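Glucan-binding protein C, GbpC (PDB 5UQZ) probably binds glucan and is thought to mediate both sucrose-independent and sucrose-dependent adherence of Streptococcus mutans, as a cell-wall-anchored surface protein. Local coordinates at residues E19-D24 with P348-L353; K33-Q38 with A343-P348. One frame throughout, in Å; residues are numbered along the deposited sequence. Where two conformers were deposited one is given.

Contact 1 of 2, residues E19-D24 with P348-L353; sequences EQYNKD and PEKPEL
The stalk of GbpC pairs a long α-helix with an extended C-terminal tail, and here Tyr21 of the helix packs against Pro348, Lys350 and Pro351 of the tail. With Tyr21 CG anti to the backbone N (chi1 173°), the ring is directed to the tail, where the Lys350 side chain crosses it at about a right angle. Lys350 CG stands over one ring face, displaced toward the rim, in a CH-pi contact 3.9 Å from the Tyr21 centroid. Nearer the helix backbone, Pro351 CD rests against Tyr21 CB at 3.5 Å. Pro348 CG abuts Tyr21 CE1 at 3.7 Å and also touches Asp24 CB. Pro348 O comes up at the ring edge, in plane, 3.5 Å from Tyr21 CE1. No direct hydrogen bond crosses the interface; instead a water lies 2.8 Å from Tyr21 OH and donates to Pro348 O at 2.7 Å. Lys350 NZ is hydrogen-bonded to Gln18 OE1 and, at 2.7 Å, to Pro351 O. It lies 6.0 Å from the Tyr21 centroid, so any cation-pi attraction is at most weak. Backbone torsions of 348-351 near -70°/140° mark a polyproline II conformation, consistent with the α-helix/polyproline II stalk of the related antigen I/II adhesins.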
loop_
_atom_site.group_PDB
_atom_site.type_symbol
_atom_site.label_atom_id
_atom_site.label_comp_id
_atom_site.label_asym_id
_atom_site.label_seq_id
_atom_site.Cartn_x
_atom_site.Cartn_y
_atom_site.Cartn_z
ATOM N N GLU A 19 -30.321 22.691 -7.235
ATOM C CA GLU A 19 -29.782 21.342 -7.348
ATOM C C GLU A 19 -28.293 21.314 -7.033
ATOM O O GLU A 19 -27.812 20.413 -6.338
ATOM C CB GLU A 19 -30.069 20.779 -8.726
ATOM C CG GLU A 19 -31.545 20.517 -8.893
ATOM C CD GLU A 19 -31.835 19.278 -9.730
ATOM O OE1 GLU A 19 -30.922 18.425 -9.843
ATOM O OE2 GLU A 19 -32.957 19.172 -10.282
ATOM N N GLN A 20 -27.554 22.310 -7.510
ATOM C CA GLN A 20 -26.139 22.363 -7.167
ATOM C C GLN A 20 -25.943 22.553 -5.668
ATOM O O GLN A 20 -25.037 21.944 -5.066
ATOM C CB GLN A 20 -25.486 23.509 -7.930
ATOM C CG GLN A 20 -23.963 23.588 -7.705
ATOM C CD GLN A 20 -23.237 22.376 -8.266
ATOM O OE1 GLN A 20 -23.445 21.985 -9.422
ATOM N NE2 GLN A 20 -22.381 21.765 -7.445
ATOM N N TYR A 21 -26.774 23.391 -5.041
ATOM C CA TYR A 21 -26.697 23.566 -3.592
ATOM C C TYR A 21 -26.917 22.242 -2.854
ATOM O O TYR A 21 -26.202 21.922 -1.901
ATOM C CB TYR A 21 -27.718 24.603 -3.117
ATOM C CG TYR A 21 -27.778 24.676 -1.609
ATOM C CD1 TYR A 21 -26.853 25.425 -0.890
ATOM C CD2 TYR A 21 -28.728 23.951 -0.884
ATOM C CE1 TYR A 21 -26.884 25.455 0.493
ATOM C CE2 TYR A 21 -28.772 23.981 0.497
ATOM C CZ TYR A 21 -27.860 24.751 1.189
ATOM O OH TYR A 21 -27.867 24.797 2.574
ATOM N N ASN A 22 -27.912 21.465 -3.267
ATOM C CA ASN A 22 -28.137 20.200 -2.591
ATOM C C ASN A 22 -26.912 19.309 -2.680
ATOM O O ASN A 22 -26.535 18.658 -1.695
ATOM C CB ASN A 22 -29.310 19.492 -3.247
ATOM C CG ASN A 22 -30.610 20.179 -2.997
ATOM O OD1 ASN A 22 -30.749 20.957 -2.047
ATOM N ND2 ASN A 22 -31.584 19.898 -3.848
ATOM N N LYS A 23 -26.292 19.236 -3.866
ATOM C CA LYS A 23 -25.078 18.438 -4.023
ATOM C C LYS A 23 -23.949 18.985 -3.156
ATOM O O LYS A 23 -23.229 18.220 -2.489
ATOM C CB LYS A 23 -24.682 18.424 -5.502
ATOM C CG LYS A 23 -23.502 17.523 -5.829
ATOM C CD LYS A 23 -23.305 17.437 -7.346
ATOM C CE LYS A 23 -21.882 17.064 -7.719
ATOM N NZ LYS A 23 -21.748 16.880 -9.191
ATOM N N ASP A 24 -23.769 20.309 -3.158
ATOM C CA ASP A 24 -22.707 20.914 -2.366
ATOM C C ASP A 24 -22.947 20.745 -0.882
ATOM O O ASP A 24 -21.989 20.584 -0.115
ATOM C CB ASP A 24 -22.577 22.402 -2.680
ATOM C CG ASP A 24 -22.079 22.659 -4.072
ATOM O OD1 ASP A 24 -21.639 21.703 -4.743
ATOM O OD2 ASP A 24 -22.169 23.833 -4.503
ATOM N N PRO A 348 -22.018 25.494 2.140
ATOM C CA PRO A 348 -22.278 26.372 0.999
ATOM C C PRO A 348 -23.359 27.391 1.309
ATOM O O PRO A 348 -24.250 27.162 2.126
ATOM C CB PRO A 348 -22.769 25.412 -0.085
ATOM C CG PRO A 348 -23.378 24.258 0.687
ATOM C CD PRO A 348 -22.445 24.104 1.874
ATOM N N GLU A 349 -23.223 28.548 0.679
ATOM C CA GLU A 349 -24.242 29.582 0.775
ATOM C C GLU A 349 -25.492 29.144 0.022
ATOM O O GLU A 349 -25.411 28.666 -1.110
ATOM C CB GLU A 349 -23.699 30.890 0.205
ATOM C CG GLU A 349 -22.565 31.472 1.042
ATOM C CD GLU A 349 -22.078 32.822 0.543
ATOM O OE1 GLU A 349 -22.605 33.314 -0.473
ATOM O OE2 GLU A 349 -21.154 33.388 1.169
ATOM N N LYS A 350 -26.643 29.286 0.661
ATOM C CA LYS A 350 -27.887 28.859 0.017
ATOM C C LYS A 350 -28.250 29.860 -1.089
ATOM O O LYS A 350 -28.251 31.065 -0.842
ATOM C CB LYS A 350 -29.004 28.696 1.095
ATOM C CG LYS A 350 -30.125 27.649 0.765
ATOM C CD LYS A 350 -30.650 27.933 -0.662
ATOM C CE LYS A 350 -31.929 27.236 -1.193
ATOM N NZ LYS A 350 -32.366 27.827 -2.514
ATOM N N PRO A 351 -28.500 29.414 -2.325
ATOM C CA PRO A 351 -28.988 30.347 -3.342
ATOM C C PRO A 351 -30.338 30.924 -2.964
ATOM O O PRO A 351 -31.206 30.239 -2.416
ATOM C CB PRO A 351 -29.098 29.478 -4.603
ATOM C CG PRO A 351 -29.151 28.102 -4.140
ATOM C CD PRO A 351 -28.308 28.070 -2.912
ATOM N N GLU A 352 -30.499 32.202 -3.249
ATOM C CA GLU A 352 -31.756 32.881 -2.987
ATOM C C GLU A 352 -32.093 33.778 -4.164
ATOM O O GLU A 352 -31.212 34.192 -4.930
ATOM C CB GLU A 352 -31.673 33.705 -1.683
ATOM C CG GLU A 352 -31.271 32.894 -0.451
ATOM C CD GLU A 352 -32.366 31.962 0.049
ATOM O OE1 GLU A 352 -33.537 32.080 -0.376
ATOM O OE2 GLU A 352 -32.048 31.092 0.881
ATOM N N LEU A 353 -33.397 34.061 -4.307
ATOM C CA LEU A 353 -33.882 35.082 -5.216
ATOM C C LEU A 353 -34.138 36.412 -4.519
ATOM O O LEU A 353 -34.157 37.456 -5.184
ATOM C CB LEU A 353 -35.146 34.587 -5.916
ATOM C CG LEU A 353 -34.952 33.435 -6.895
ATOM C CD1 LEU A 353 -36.314 32.976 -7.409
ATOM C CD2 LEU A 353 -34.009 33.769 -8.075
HETATM O O HOH W 1 -25.540 25.579 3.820
#

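Contact 2 of 2, residues K33-Q38 with A343-P348; sequences KEYEAQ and AKPTPP
Tyr35 meets the tail along its whole length, beginning at CB, which lies 3.6 Å from Pro345 CD. The same proline carbon also lies 3.6 Å from Tyr35 CG, at the root of the ring and oblique to it, and the two side chains pass at a slant. Farther out, Lys344 CA is stationed over the centre of one ring face in a CH-pi contact, 3.6 Å from the Tyr35 centroid and 13° off the ring normal. Lys344 CB and CG continue across the CE2 and CD2 side, with CB 3.7 Å from Tyr35 CE2, while Ala343 O approaches CE1 obliquely. This face-on packing of a helix tyrosine against an extended, proline-bearing segment belongs to the α-helix/polyproline II pairing of the stalk; Lys344 and Pro345 both have polyproline II backbone torsions. At its tip, Tyr35 OH hydrogen-bonds to Gly342 O, just ahead of the tail segment. Beside the ring, the chi2 bend of Glu36 (-61°) brings CD back toward the tail, and OE2 lies in the Tyr35 ring plane at its edge. Glu36 OE2 touches Lys344 CE at 3.4 Å, but its 4.4 Å separation from Lys344 NZ is too long for a salt bridge.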
loop_
_atom_site.group_PDB
_atom_site.type_symbol
_atom_site.label_atom_id
_atom_site.label_comp_id
_atom_site.label_asym_id
_atom_site.label_seq_id
_atom_site.Cartn_x
_atom_site.Cartn_y
_atom_site.Cartn_z
ATOM N N LYS A 33 -17.533 15.151 8.281
ATOM C CA LYS A 33 -17.220 13.913 8.977
ATOM C C LYS A 33 -15.783 13.492 8.724
ATOM O O LYS A 33 -15.089 13.017 9.642
ATOM C CB LYS A 33 -18.199 12.827 8.525
ATOM C CG LYS A 33 -19.573 13.026 9.140
ATOM C CD LYS A 33 -20.523 12.004 8.697
ATOM C CE LYS A 33 -20.692 12.141 7.249
ATOM N NZ LYS A 33 -20.753 10.818 6.573
ATOM N N GLU A 34 -15.322 13.643 7.486
ATOM C CA GLU A 34 -13.949 13.265 7.196
ATOM C C GLU A 34 -12.986 14.168 7.940
ATOM O O GLU A 34 -11.990 13.697 8.496
ATOM C CB GLU A 34 -13.672 13.337 5.696
ATOM C CG GLU A 34 -14.372 12.281 4.890
ATOM C CD GLU A 34 -13.803 12.166 3.484
ATOM O OE1 GLU A 34 -12.831 12.872 3.120
ATOM O OE2 GLU A 34 -14.317 11.329 2.736
ATOM N N TYR A 35 -13.276 15.471 7.962
ATOM C CA TYR A 35 -12.436 16.432 8.655
ATOM C C TYR A 35 -12.347 16.100 10.135
ATOM O O TYR A 35 -11.264 16.140 10.735
ATOM C CB TYR A 35 -13.028 17.838 8.479
ATOM C CG TYR A 35 -12.291 18.847 9.292
ATOM C CD1 TYR A 35 -11.119 19.431 8.813
ATOM C CD2 TYR A 35 -12.721 19.176 10.562
ATOM C CE1 TYR A 35 -10.442 20.343 9.549
ATOM C CE2 TYR A 35 -12.009 20.091 11.343
ATOM C CZ TYR A 35 -10.870 20.651 10.818
ATOM O OH TYR A 35 -10.160 21.586 11.536
ATOM N N GLU A 36 -13.487 15.796 10.765
ATOM C CA GLU A 36 -13.448 15.519 12.189
ATOM C C GLU A 36 -12.610 14.282 12.479
ATOM O O GLU A 36 -11.880 14.235 13.485
ATOM C CB GLU A 36 -14.859 15.386 12.744
ATOM C CG GLU A 36 -15.674 16.690 12.698
ATOM C CD GLU A 36 -15.074 17.826 13.519
ATOM O OE1 GLU A 36 -14.339 17.573 14.496
ATOM O OE2 GLU A 36 -15.388 19.001 13.205
ATOM N N ALA A 37 -12.702 13.251 11.615
ATOM C CA ALA A 37 -11.864 12.074 11.838
ATOM C C ALA A 37 -10.384 12.390 11.646
ATOM O O ALA A 37 -9.535 11.991 12.470
ATOM C CB ALA A 37 -12.296 10.997 10.863
ATOM N N GLN A 38 -10.050 13.140 10.596
ATOM C CA GLN A 38 -8.647 13.474 10.363
ATOM C C GLN A 38 -8.107 14.356 11.469
ATOM O O GLN A 38 -6.965 14.175 11.920
ATOM C CB GLN A 38 -8.503 14.231 9.054
ATOM C CG GLN A 38 -8.722 13.395 7.846
ATOM C CD GLN A 38 -8.706 14.203 6.585
ATOM O OE1 GLN A 38 -9.753 14.453 5.962
ATOM N NE2 GLN A 38 -7.525 14.601 6.190
ATOM N N ALA A 343 -8.378 23.869 7.731
ATOM C CA ALA A 343 -9.555 24.500 8.327
ATOM C C ALA A 343 -10.787 23.634 8.123
ATOM O O ALA A 343 -10.917 22.936 7.117
ATOM C CB ALA A 343 -9.811 25.878 7.710
ATOM N N LYS A 344 -11.687 23.677 9.104
ATOM C CA LYS A 344 -12.931 22.935 8.993
ATOM C C LYS A 344 -13.722 23.378 7.762
ATOM O O LYS A 344 -13.769 24.567 7.438
ATOM C CB LYS A 344 -13.755 23.114 10.265
ATOM C CG LYS A 344 -15.016 22.303 10.321
ATOM C CD LYS A 344 -15.962 22.839 11.355
ATOM C CE LYS A 344 -16.841 21.741 11.915
ATOM N NZ LYS A 344 -18.183 22.251 12.290
ATOM N N PRO A 345 -14.319 22.450 7.037
ATOM C CA PRO A 345 -15.193 22.821 5.921
ATOM C C PRO A 345 -16.287 23.781 6.361
ATOM O O PRO A 345 -16.768 23.741 7.498
ATOM C CB PRO A 345 -15.796 21.476 5.486
ATOM C CG PRO A 345 -14.831 20.442 5.931
ATOM C CD PRO A 345 -14.227 20.992 7.213
ATOM N N THR A 346 -16.662 24.647 5.447
ATOM C CA THR A 346 -17.740 25.609 5.669
ATOM C C THR A 346 -18.917 25.281 4.757
ATOM O O THR A 346 -18.711 24.833 3.620
ATOM C CB THR A 346 -17.264 27.040 5.400
ATOM O OG1 THR A 346 -16.688 27.105 4.089
ATOM C CG2 THR A 346 -16.215 27.458 6.435
ATOM N N PRO A 347 -20.154 25.476 5.232
ATOM C CA PRO A 347 -21.302 25.071 4.437
ATOM C C PRO A 347 -21.478 25.994 3.248
ATOM O O PRO A 347 -21.080 27.171 3.296
ATOM C CB PRO A 347 -22.480 25.212 5.418
ATOM C CG PRO A 347 -22.025 26.173 6.419
ATOM C CD PRO A 347 -20.549 25.939 6.574
ATOM N N PRO A 348 -22.018 25.494 2.140
ATOM C CA PRO A 348 -22.278 26.372 0.999
ATOM C C PRO A 348 -23.359 27.391 1.309
ATOM O O PRO A 348 -24.250 27.162 2.126
ATOM C CB PRO A 348 -22.769 25.412 -0.085
ATOM C CG PRO A 348 -23.378 24.258 0.687
ATOM C CD PRO A 348 -22.445 24.104 1.874
#

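Overall arrangement
Both contacts use helix 3-51 and the extended chain that follows strand 325-329, with centres about 18 Å apart. The order is antiparallel: 19-24 and 33-38 succeed each other on the helix, whereas the tail reaches 343-348 first and 348-353 second, sharing Pro348. Tyr21 and Tyr35 are two heptads apart, and Tyr28, touched by Pro347 and Pro348, falls midway. Contact 2 lies closer to the β-sandwich body, about 26 Å from the chain centre, against about 38 Å for contact 1. The N-terminal helix and the C-terminal tail thus lie side by side in opposite directions and project from the body, away from the calcium site, forming a stalk consistent with presentation of the sandwich domain from the cell wall.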